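Local coordinates for protein glutathione S-transferase (Cupriavidus metallidurans, PDB 4MK3) that probably catalyses glutathione transfer to electrophilic substrates as a two-chain glutathione S-transferase and here holds the sulfinic acid of glutathione, at residues A[24-29]-A[51-56]; A[29-34]-A[70-75]; A[37-42]-A[216-221]. All blocks are in the same frame, centred on the assembly; numbering follows the deposited sequence. Where two conformers were deposited one is given.

Interaction 1 of 3, residues A[24-29]-A[51-56]; sequences KLYASQ and IEENVW. With GSF (L-gamma-glutamyl-3-sulfino-L-alanylglycine), chain E.
Tyr26 and Ala27 pair in parallel with Ile51 and Glu52, through backbone bonds of 2.8 to 3.0 Å from Ile51 N to Leu25 O, Ala27 N to Ile51 O and Glu53 N to Ala27 O. These strands begin and end the right-handed beta-alpha-beta unit of the thioredoxin-like GST domain, with helix 32-44 as the crossover. On the face carrying Tyr26 and Ile51, the two side chains lie side by side: Ile51 CD1 sits over the tyrosine ring, 4.1 Å from its centroid and 28° off the normal, a CH-pi contact. CG1 of Ile51 stands anti to the carbonyl carbon (chi1 -57°), and the extended branch carries CD1 across to Lys24, whose CD lies 3.6 Å from Ile51 CD1. Isoleucine suits the place because its two branches cover the phenol together, CD1 over the face and CG2 near CE2. Glu53 begins the loop to the ligand pocket, where Trp56 lays a ring face over ligand CA3 and Val55 CG2 touches ligand O2. Gln29 bends back and its NE2 donates to Glu52 OE1 over 3.0 Å; Glu52 OE1 takes the bond on its anti lone pair and lies almost in the amide plane of Gln29.

Interaction 2 of 3, residues A[29-34]-A[70-75]; sequences QTSPYA and KVPCLV. With GSF (L-gamma-glutamyl-3-sulfino-L-alanylglycine), chain E.
With CG anti to the carbonyl carbon (chi1 -52°), the Tyr33 ring swings out over the ligand while its CB stays against Pro72 CD, 3.7 Å away. Ser31 has OG opposite its own N (chi1 166°), which puts the hydroxyl between the helix start and the sulfinate. It caps the helix by accepting from Ala34 N (3.0 Å) and donates to ligand O2S, at a separation so short (2.4 Å) that the exact geometry is doubtful. A small hydroxyl residue suits this N-cap, because its oxygen can accept from the first turn of the helix and lies against the sulfinate. Pro72 follows a cis peptide bond and packs its ring on Ala34, CB to CB at 4.0 Å. This cis-proline loop, facing the start of helix 32-44, is a hallmark of the thioredoxin-like fold, and in GSTs it presents backbone to the cysteinyl part of glutathione. Here Val71 makes an antiparallel-like pair of bonds, its N donating to ligand O2 (3.0 Å) and its O accepting from ligand N2 (2.9 Å). Lys70 reaches along the ligand and closes NZ on O32 of the glycyl carboxylate (2.7 Å) and on OE1 of the ligand's gamma-glutamyl amide (3.0 Å). Ligand CB1 lies over the centre of the Tyr33 ring, whose hydroxyl, at the far end, is bonded to Asp124 OD1. Replacing the tyrosine by alanine is likely to leave the gamma-glutamyl arm without a face to lie on and Asp124 without its phenol partner. Ligand O2S comes in the plane of the Tyr33 ring, at the edge beside CD2.

Interaction 3 of 3, residues A[37-42]-A[216-221]; sequences VRVVLA and QSFIDT
Val39 fits against Ser217, Phe218 and Thr221, with its CG1 3.5 Å from Ser217 OG and CG2 3.7 Å from Thr221 OG1. Helix 32-44 of the thioredoxin-like domain thus meets the short helix 216-219, an interface between the N-terminal and C-terminal domains of the GST fold. The branched valine presents two methyls: CG2 lies over the Phe218 ring, 4.3 Å from its centroid and 15° off the normal, a CH-pi contact, while CG1 reaches CE1 at the rim. One turn on, Ala42 is small enough to let the backbones come close, its CB 3.9 Å from Ser217 CB. Arg38, in one of its two conformers, takes Thr221 CG2 over the centre of its guanidinium group, 3.9 Å from CZ. In the second shell, Thr221 OG1 lies between N and the carbonyl carbon (chi1 60°), which turns the hydroxyl to donate to a lone pair of Ser217 O and the methyl to the arginine; OG1 also bonds Arg35 NE. Glu43 holds Ser217 OG. Arg38 NH1 and NE have weak hydrogen bonds to Gln29 OE1 and Tyr48 OH, and in that conformer a water at the guanidinium edge accepts from Arg38 NH2 (2.7 Å) and donates to Asp220 O (3.0 Å).

How the interactions relate
The three contacts radiate from the first beta-alpha-beta unit. Interactions 1 and 2 have centres about 6 Å apart and meet in one sheet, where strand 24-27 lies between 49-52 and 73-75; they share Gln29, and both touch the ligand. Interaction 3, with its centre about 15 Å from that of interaction 1 and 13 Å from that of interaction 2, uses helix 32-44, whose start belongs to interaction 2. Along the chain the segments alternate, 24-29 and 29-34 preceding 37-42, then 51-56, 70-75 and finally 216-221. One helix therefore connects the glutathione pocket at its start with the C-terminal domain farther along, and Pro72 against Val37 bridges interactions 2 and 3.

Interaction 1 of 3, residues A[24-29]-A[51-56]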
loop_
_atom_site.group_PDB
_atom_site.type_symbol
_atom_site.label_atom_id
_atom_site.label_comp_id
_atom_site.label_asym_id
_atom_site.label_seq_id
_atom_site.Cartn_x
_atom_site.Cartn_y
_atom_site.Cartn_z
ATOM N N LYS A 24 -20.320 -7.346 0.455
ATOM C CA LYS A 24 -20.376 -6.384 1.546
ATOM C C LYS A 24 -19.093 -5.597 1.599
ATOM O O LYS A 24 -18.003 -6.169 1.555
ATOM C CB LYS A 24 -20.573 -7.092 2.889
ATOM C CG LYS A 24 -21.903 -7.788 3.038
ATOM C CD LYS A 24 -21.927 -8.618 4.320
ATOM C CE LYS A 24 -23.255 -9.326 4.492
ATOM N NZ LYS A 24 -23.546 -10.227 3.353
ATOM N N LEU A 25 -19.213 -4.277 1.704
ATOM C CA LEU A 25 -18.050 -3.434 1.902
ATOM C C LEU A 25 -18.062 -2.862 3.303
ATOM O O LEU A 25 -18.961 -2.095 3.672
ATOM C CB LEU A 25 -17.993 -2.280 0.898
ATOM C CG LEU A 25 -16.725 -1.436 0.973
ATOM C CD1 LEU A 25 -15.541 -2.154 0.397
ATOM C CD2 LEU A 25 -16.938 -0.074 0.268
ATOM N N TYR A 26 -17.062 -3.263 4.076
ATOM C CA TYR A 26 -16.809 -2.715 5.383
ATOM C C TYR A 26 -15.975 -1.468 5.195
ATOM O O TYR A 26 -14.895 -1.496 4.611
ATOM C CB TYR A 26 -16.104 -3.745 6.293
ATOM C CG TYR A 26 -17.018 -4.823 6.759
ATOM C CD1 TYR A 26 -17.277 -5.923 5.957
ATOM C CD2 TYR A 26 -17.677 -4.719 7.979
ATOM C CE1 TYR A 26 -18.133 -6.910 6.372
ATOM C CE2 TYR A 26 -18.538 -5.695 8.401
ATOM C CZ TYR A 26 -18.774 -6.781 7.598
ATOM O OH TYR A 26 -19.645 -7.738 8.094
ATOM N N ALA A 27 -16.506 -0.359 5.681
ATOM C CA ALA A 27 -15.955 0.935 5.336
ATOM C C ALA A 27 -16.462 1.966 6.302
ATOM O O ALA A 27 -17.161 1.650 7.227
ATOM C CB ALA A 27 -16.361 1.292 3.927
ATOM N N SER A 28 -16.090 3.218 6.085
ATOM C CA SER A 28 -16.699 4.314 6.812
ATOM C C SER A 28 -16.949 5.398 5.777
ATOM O O SER A 28 -16.391 5.356 4.672
ATOM C CB SER A 28 -15.794 4.815 7.924
ATOM O OG SER A 28 -14.699 5.514 7.361
ATOM N N GLN A 29 -17.801 6.350 6.138
ATOM C CA GLN A 29 -18.172 7.412 5.213
ATOM C C GLN A 29 -17.088 8.478 5.117
ATOM O O GLN A 29 -17.135 9.329 4.219
ATOM C CB GLN A 29 -19.492 8.051 5.642
ATOM C CG GLN A 29 -20.703 7.105 5.631
ATOM C CD GLN A 29 -21.287 6.877 4.240
ATOM O OE1 GLN A 29 -21.106 7.692 3.333
ATOM N NE2 GLN A 29 -22.014 5.773 4.076
ATOM N N ILE A 51 -21.428 -1.332 4.802
ATOM C CA ILE A 51 -21.498 -1.573 6.246
ATOM C C ILE A 51 -20.518 -0.640 6.945
ATOM O O ILE A 51 -19.301 -0.806 6.811
ATOM C CB ILE A 51 -21.180 -3.039 6.622
ATOM C CG1 ILE A 51 -22.128 -3.989 5.883
ATOM C CG2 ILE A 51 -21.338 -3.233 8.131
ATOM C CD1 ILE A 51 -21.854 -5.457 6.119
ATOM N N GLU A 52 -21.031 0.355 7.668
ATOM C CA GLU A 52 -20.158 1.301 8.354
ATOM C C GLU A 52 -19.562 0.570 9.532
ATOM O O GLU A 52 -20.298 -0.059 10.302
ATOM C CB GLU A 52 -20.914 2.538 8.863
ATOM C CG GLU A 52 -21.328 3.529 7.781
ATOM C CD GLU A 52 -22.653 3.192 7.135
ATOM O OE1 GLU A 52 -22.927 3.705 6.024
ATOM O OE2 GLU A 52 -23.432 2.430 7.745
ATOM N N GLU A 53 -18.248 0.665 9.680
ATOM C CA GLU A 53 -17.520 -0.007 10.746
ATOM C C GLU A 53 -16.513 0.981 11.320
ATOM O O GLU A 53 -15.708 1.530 10.560
ATOM C CB GLU A 53 -16.797 -1.219 10.141
ATOM C CG GLU A 53 -16.004 -2.056 11.123
ATOM C CD GLU A 53 -16.863 -2.699 12.198
ATOM O OE1 GLU A 53 -18.089 -2.905 11.995
ATOM O OE2 GLU A 53 -16.315 -2.962 13.287
ATOM N N ASN A 54 -16.584 1.250 12.620
ATOM C CA ASN A 54 -15.582 2.074 13.325
ATOM C C ASN A 54 -14.402 1.254 13.819
ATOM O O ASN A 54 -14.434 0.654 14.909
ATOM C CB ASN A 54 -16.201 2.818 14.505
ATOM C CG ASN A 54 -15.196 3.686 15.244
ATOM O OD1 ASN A 54 -14.075 3.884 14.784
ATOM N ND2 ASN A 54 -15.600 4.208 16.396
ATOM N N VAL A 55 -13.350 1.260 13.009
ATOM C CA VAL A 55 -12.176 0.439 13.268
ATOM C C VAL A 55 -11.381 0.885 14.487
ATOM O O VAL A 55 -10.520 0.154 14.956
ATOM C CB VAL A 55 -11.245 0.376 12.049
ATOM C CG1 VAL A 55 -11.960 -0.290 10.892
ATOM C CG2 VAL A 55 -10.766 1.752 11.680
ATOM N N TRP A 56 -11.664 2.082 15.001
ATOM C CA TRP A 56 -10.963 2.585 16.186
ATOM C C TRP A 56 -11.689 2.276 17.483
ATOM O O TRP A 56 -11.170 2.550 18.562
ATOM C CB TRP A 56 -10.723 4.091 16.067
ATOM C CG TRP A 56 -9.863 4.395 14.895
ATOM C CD1 TRP A 56 -10.266 4.900 13.705
ATOM C CD2 TRP A 56 -8.454 4.176 14.789
ATOM N NE1 TRP A 56 -9.195 5.017 12.852
ATOM C CE2 TRP A 56 -8.071 4.577 13.498
ATOM C CE3 TRP A 56 -7.481 3.684 15.661
ATOM C CZ2 TRP A 56 -6.746 4.504 13.051
ATOM C CZ3 TRP A 56 -6.164 3.612 15.212
ATOM C CH2 TRP A 56 -5.818 4.015 13.926
HETATM C CB1 GSF E . -4.978 1.604 4.295
HETATM C CG1 GSF E . -6.375 1.677 4.897
HETATM C CD1 GSF E . -6.392 2.373 6.240
HETATM O OE1 GSF E . -5.389 2.675 6.856
HETATM C C1 GSF E . -5.724 0.722 2.097
HETATM O O11 GSF E . -6.937 0.395 2.131
HETATM O O12 GSF E . -5.264 1.273 1.062
HETATM N N1 GSF E . -3.453 0.325 2.877
HETATM C CA1 GSF E . -4.847 0.461 3.293
HETATM N N2 GSF E . -7.644 2.683 6.750
HETATM C CA2 GSF E . -7.776 3.289 8.032
HETATM C CB2 GSF E . -9.074 4.023 8.117
HETATM S SG2 GSF E . -9.083 5.566 7.276
HETATM O O1S GSF E . -10.147 6.369 7.903
HETATM O O2S GSF E . -9.327 5.321 5.824
HETATM C C2 GSF E . -7.928 2.232 9.104
HETATM O O2 GSF E . -8.718 1.303 8.959
HETATM N N3 GSF E . -7.157 2.367 10.253
HETATM C CA3 GSF E . -7.311 1.422 11.323
HETATM C C3 GSF E . -5.963 0.980 11.907
HETATM O O31 GSF E . -5.971 0.327 12.993
HETATM O O32 GSF E . -4.885 1.251 11.338
#

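Interaction 2 of 3, residues A[29-34]-A[70-75]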
loop_
_atom_site.group_PDB
_atom_site.type_symbol
_atom_site.label_atom_id
_atom_site.label_comp_id
_atom_site.label_asym_id
_atom_site.label_seq_id
_atom_site.Cartn_x
_atom_site.Cartn_y
_atom_site.Cartn_z
ATOM N N GLN A 29 -17.801 6.350 6.138
ATOM C CA GLN A 29 -18.172 7.412 5.213
ATOM C C GLN A 29 -17.088 8.478 5.117
ATOM O O GLN A 29 -17.135 9.329 4.219
ATOM C CB GLN A 29 -19.492 8.051 5.642
ATOM C CG GLN A 29 -20.703 7.105 5.631
ATOM C CD GLN A 29 -21.287 6.877 4.240
ATOM O OE1 GLN A 29 -21.106 7.692 3.333
ATOM N NE2 GLN A 29 -22.014 5.773 4.076
ATOM N N THR A 30 -16.111 8.435 6.021
ATOM C CA THR A 30 -15.011 9.414 6.004
ATOM C C THR A 30 -13.730 8.847 5.403
ATOM O O THR A 30 -12.932 9.616 4.857
ATOM C CB THR A 30 -14.696 9.938 7.430
ATOM O OG1 THR A 30 -14.482 8.831 8.316
ATOM C CG2 THR A 30 -15.833 10.762 7.947
ATOM N N SER A 31 -13.540 7.529 5.454
ATOM C CA SER A 31 -12.289 6.899 5.026
ATOM C C SER A 31 -12.000 7.238 3.572
ATOM O O SER A 31 -12.805 6.911 2.701
ATOM C CB SER A 31 -12.341 5.374 5.182
ATOM O OG SER A 31 -11.265 4.740 4.471
ATOM N N PRO A 32 -10.841 7.869 3.301
ATOM C CA PRO A 32 -10.563 8.230 1.901
ATOM C C PRO A 32 -10.167 7.030 1.062
ATOM O O PRO A 32 -10.414 7.005 -0.150
ATOM C CB PRO A 32 -9.432 9.242 2.035
ATOM C CG PRO A 32 -8.747 8.913 3.309
ATOM C CD PRO A 32 -9.831 8.419 4.228
ATOM N N TYR A 33 -9.569 6.020 1.691
ATOM C CA TYR A 33 -9.273 4.779 0.991
ATOM C C TYR A 33 -10.565 4.061 0.641
ATOM O O TYR A 33 -10.688 3.484 -0.441
ATOM C CB TYR A 33 -8.392 3.860 1.853
ATOM C CG TYR A 33 -7.118 4.473 2.417
ATOM C CD1 TYR A 33 -5.937 4.476 1.708
ATOM C CD2 TYR A 33 -7.109 4.961 3.703
ATOM C CE1 TYR A 33 -4.778 5.011 2.279
ATOM C CE2 TYR A 33 -5.998 5.485 4.270
ATOM C CZ TYR A 33 -4.834 5.510 3.570
ATOM O OH TYR A 33 -3.710 6.021 4.172
ATOM N N ALA A 34 -11.510 4.057 1.567
ATOM C CA ALA A 34 -12.796 3.459 1.279
ATOM C C ALA A 34 -13.549 4.286 0.240
ATOM O O ALA A 34 -14.263 3.730 -0.598
ATOM C CB ALA A 34 -13.628 3.324 2.541
ATOM N N LYS A 70 -8.178 -2.958 9.288
ATOM C CA LYS A 70 -8.408 -1.742 8.515
ATOM C C LYS A 70 -9.588 -1.854 7.567
ATOM O O LYS A 70 -9.954 -2.948 7.119
ATOM C CB LYS A 70 -7.148 -1.356 7.718
ATOM C CG LYS A 70 -5.984 -0.946 8.591
ATOM C CD LYS A 70 -4.727 -0.750 7.771
ATOM C CE LYS A 70 -3.620 -0.260 8.611
ATOM N NZ LYS A 70 -3.804 1.196 8.861
ATOM N N VAL A 71 -10.202 -0.709 7.290
ATOM C CA VAL A 71 -11.145 -0.581 6.192
ATOM C C VAL A 71 -10.491 0.230 5.082
ATOM O O VAL A 71 -9.622 1.070 5.354
ATOM C CB VAL A 71 -12.468 0.091 6.617
ATOM C CG1 VAL A 71 -13.243 -0.835 7.528
ATOM C CG2 VAL A 71 -12.232 1.438 7.284
ATOM N N PRO A 72 -10.911 0.005 3.828
ATOM C CA PRO A 72 -11.983 -0.880 3.390
ATOM C C PRO A 72 -11.606 -2.343 3.365
ATOM O O PRO A 72 -10.444 -2.724 3.209
ATOM C CB PRO A 72 -12.272 -0.409 1.959
ATOM C CG PRO A 72 -10.951 0.191 1.492
ATOM C CD PRO A 72 -10.358 0.803 2.708
ATOM N N CYS A 73 -12.641 -3.166 3.503
ATOM C CA CYS A 73 -12.508 -4.601 3.326
ATOM C C CYS A 73 -13.778 -5.074 2.633
ATOM O O CYS A 73 -14.899 -4.800 3.087
ATOM C CB CYS A 73 -12.311 -5.306 4.676
ATOM S SG CYS A 73 -12.099 -7.087 4.523
ATOM N N LEU A 74 -13.617 -5.757 1.501
ATOM C CA LEU A 74 -14.738 -6.304 0.748
ATOM C C LEU A 74 -14.902 -7.775 1.074
ATOM O O LEU A 74 -13.947 -8.543 1.007
ATOM C CB LEU A 74 -14.477 -6.141 -0.752
ATOM C CG LEU A 74 -15.614 -6.522 -1.690
ATOM C CD1 LEU A 74 -16.722 -5.473 -1.661
ATOM C CD2 LEU A 74 -15.073 -6.712 -3.112
ATOM N N VAL A 75 -16.104 -8.170 1.463
ATOM C CA VAL A 75 -16.376 -9.541 1.830
ATOM C C VAL A 75 -17.323 -10.085 0.792
ATOM O O VAL A 75 -18.431 -9.559 0.606
ATOM C CB VAL A 75 -16.977 -9.626 3.238
ATOM C CG1 VAL A 75 -17.364 -11.057 3.584
ATOM C CG2 VAL A 75 -15.988 -9.064 4.262
HETATM C CB1 GSF E . -4.978 1.604 4.295
HETATM C CG1 GSF E . -6.375 1.677 4.897
HETATM C CD1 GSF E . -6.392 2.373 6.240
HETATM O OE1 GSF E . -5.389 2.675 6.856
HETATM C C1 GSF E . -5.724 0.722 2.097
HETATM O O11 GSF E . -6.937 0.395 2.131
HETATM O O12 GSF E . -5.264 1.273 1.062
HETATM N N1 GSF E . -3.453 0.325 2.877
HETATM C CA1 GSF E . -4.847 0.461 3.293
HETATM N N2 GSF E . -7.644 2.683 6.750
HETATM C CA2 GSF E . -7.776 3.289 8.032
HETATM C CB2 GSF E . -9.074 4.023 8.117
HETATM S SG2 GSF E . -9.083 5.566 7.276
HETATM O O1S GSF E . -10.147 6.369 7.903
HETATM O O2S GSF E . -9.327 5.321 5.824
HETATM C C2 GSF E . -7.928 2.232 9.104
HETATM O O2 GSF E . -8.718 1.303 8.959
HETATM N N3 GSF E . -7.157 2.367 10.253
HETATM C CA3 GSF E . -7.311 1.422 11.323
HETATM C C3 GSF E . -5.963 0.980 11.907
HETATM O O31 GSF E . -5.971 0.327 12.993
HETATM O O32 GSF E . -4.885 1.251 11.338
#

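Interaction 3 of 3, residues A[37-42]-A[216-221]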
loop_
_atom_site.group_PDB
_atom_site.type_symbol
_atom_site.label_atom_id
_atom_site.label_comp_id
_atom_site.label_asym_id
_atom_site.label_seq_id
_atom_site.Cartn_x
_atom_site.Cartn_y
_atom_site.Cartn_z
ATOM N N VAL A 37 -12.616 3.180 -3.217
ATOM C CA VAL A 37 -13.312 1.964 -3.592
ATOM C C VAL A 37 -14.778 2.227 -3.926
ATOM O O VAL A 37 -15.302 1.707 -4.895
ATOM C CB VAL A 37 -13.200 0.917 -2.472
ATOM C CG1 VAL A 37 -14.182 -0.238 -2.706
ATOM C CG2 VAL A 37 -11.757 0.440 -2.338
ATOM N N ARG A 38 -15.443 3.038 -3.122
ATOM C CA ARG A 38 -16.830 3.348 -3.382
ATOM C C ARG A 38 -17.010 4.090 -4.705
ATOM O O ARG A 38 -17.967 3.837 -5.434
ATOM C CB ARG A 38 -17.416 4.136 -2.229
ATOM C CG ARG A 38 -17.385 3.369 -0.924
ATOM C CD ARG A 38 -17.880 4.224 0.183
ATOM N NE ARG A 38 -19.269 4.573 -0.025
ATOM C CZ ARG A 38 -19.833 5.658 0.469
ATOM N NH1 ARG A 38 -19.095 6.499 1.163
ATOM N NH2 ARG A 38 -21.120 5.900 0.256
ATOM N N VAL A 39 -16.087 4.986 -5.021
ATOM C CA VAL A 39 -16.134 5.669 -6.317
ATOM C C VAL A 39 -15.973 4.661 -7.458
ATOM O O VAL A 39 -16.723 4.700 -8.427
ATOM C CB VAL A 39 -15.099 6.801 -6.391
ATOM C CG1 VAL A 39 -14.932 7.299 -7.834
ATOM C CG2 VAL A 39 -15.507 7.947 -5.455
ATOM N N VAL A 40 -15.017 3.745 -7.334
ATOM C CA VAL A 40 -14.844 2.726 -8.342
ATOM C C VAL A 40 -16.145 1.925 -8.479
ATOM O O VAL A 40 -16.657 1.723 -9.574
ATOM C CB VAL A 40 -13.672 1.784 -8.001
ATOM C CG1 VAL A 40 -13.670 0.577 -8.930
ATOM C CG2 VAL A 40 -12.346 2.548 -8.105
ATOM N N LEU A 41 -16.703 1.452 -7.371
ATOM C CA LEU A 41 -17.926 0.657 -7.464
ATOM C C LEU A 41 -19.076 1.419 -8.108
ATOM O O LEU A 41 -19.837 0.871 -8.888
ATOM C CB LEU A 41 -18.342 0.137 -6.091
ATOM C CG LEU A 41 -17.349 -0.865 -5.494
ATOM C CD1 LEU A 41 -17.581 -1.051 -4.015
ATOM C CD2 LEU A 41 -17.476 -2.206 -6.195
ATOM N N ALA A 42 -19.192 2.704 -7.806
ATOM C CA ALA A 42 -20.226 3.527 -8.416
ATOM C C ALA A 42 -19.988 3.713 -9.920
ATOM O O ALA A 42 -20.908 3.591 -10.719
ATOM C CB ALA A 42 -20.282 4.870 -7.732
ATOM N N GLN A 216 -20.968 12.033 -10.558
ATOM C CA GLN A 216 -21.980 11.451 -9.679
ATOM C C GLN A 216 -21.335 10.623 -8.554
ATOM O O GLN A 216 -21.787 10.657 -7.399
ATOM C CB GLN A 216 -22.937 10.573 -10.477
ATOM C CG GLN A 216 -24.187 10.225 -9.675
ATOM C CD GLN A 216 -25.011 11.450 -9.384
ATOM O OE1 GLN A 216 -25.370 12.202 -10.301
ATOM N NE2 GLN A 216 -25.303 11.690 -8.112
ATOM N N SER A 217 -20.305 9.865 -8.887
ATOM C CA SER A 217 -19.642 9.020 -7.911
ATOM C C SER A 217 -19.044 9.813 -6.749
ATOM O O SER A 217 -19.027 9.347 -5.612
ATOM C CB SER A 217 -18.567 8.209 -8.611
ATOM O OG SER A 217 -17.627 9.109 -9.197
ATOM N N PHE A 218 -18.508 10.991 -7.035
ATOM C CA PHE A 218 -18.012 11.871 -5.988
ATOM C C PHE A 218 -19.146 12.534 -5.215
ATOM O O PHE A 218 -19.125 12.582 -3.979
ATOM C CB PHE A 218 -17.022 12.901 -6.567
ATOM C CG PHE A 218 -15.613 12.357 -6.690
ATOM C CD1 PHE A 218 -15.278 11.508 -7.715
ATOM C CD2 PHE A 218 -14.667 12.657 -5.734
ATOM C CE1 PHE A 218 -13.989 10.984 -7.809
ATOM C CE2 PHE A 218 -13.379 12.130 -5.809
ATOM C CZ PHE A 218 -13.057 11.283 -6.849
ATOM N N ILE A 219 -20.147 13.051 -5.931
ATOM C CA ILE A 219 -21.306 13.682 -5.298
ATOM C C ILE A 219 -21.943 12.761 -4.247
ATOM O O ILE A 219 -22.343 13.199 -3.185
ATOM C CB ILE A 219 -22.350 14.028 -6.380
ATOM C CG1 ILE A 219 -21.851 15.190 -7.249
ATOM C CG2 ILE A 219 -23.697 14.359 -5.760
ATOM C CD1 ILE A 219 -22.661 15.383 -8.509
ATOM N N ASP A 220 -22.043 11.477 -4.573
ATOM C CA ASP A 220 -22.722 10.533 -3.712
ATOM C C ASP A 220 -21.874 10.031 -2.542
ATOM O O ASP A 220 -22.393 9.349 -1.683
ATOM C CB ASP A 220 -23.204 9.317 -4.525
ATOM C CG ASP A 220 -24.389 9.633 -5.423
ATOM O OD1 ASP A 220 -25.142 10.562 -5.104
ATOM O OD2 ASP A 220 -24.566 8.904 -6.426
ATOM N N THR A 221 -20.584 10.334 -2.529
ATOM C CA THR A 221 -19.651 9.806 -1.524
ATOM C C THR A 221 -18.927 10.882 -0.714
ATOM O O THR A 221 -17.873 10.614 -0.135
ATOM C CB THR A 221 -18.584 8.891 -2.162
ATOM O OG1 THR A 221 -17.836 9.632 -3.127
ATOM C CG2 THR A 221 -19.228 7.673 -2.829
HETATM O O HOH W 1 -23.174 7.665 0.610
#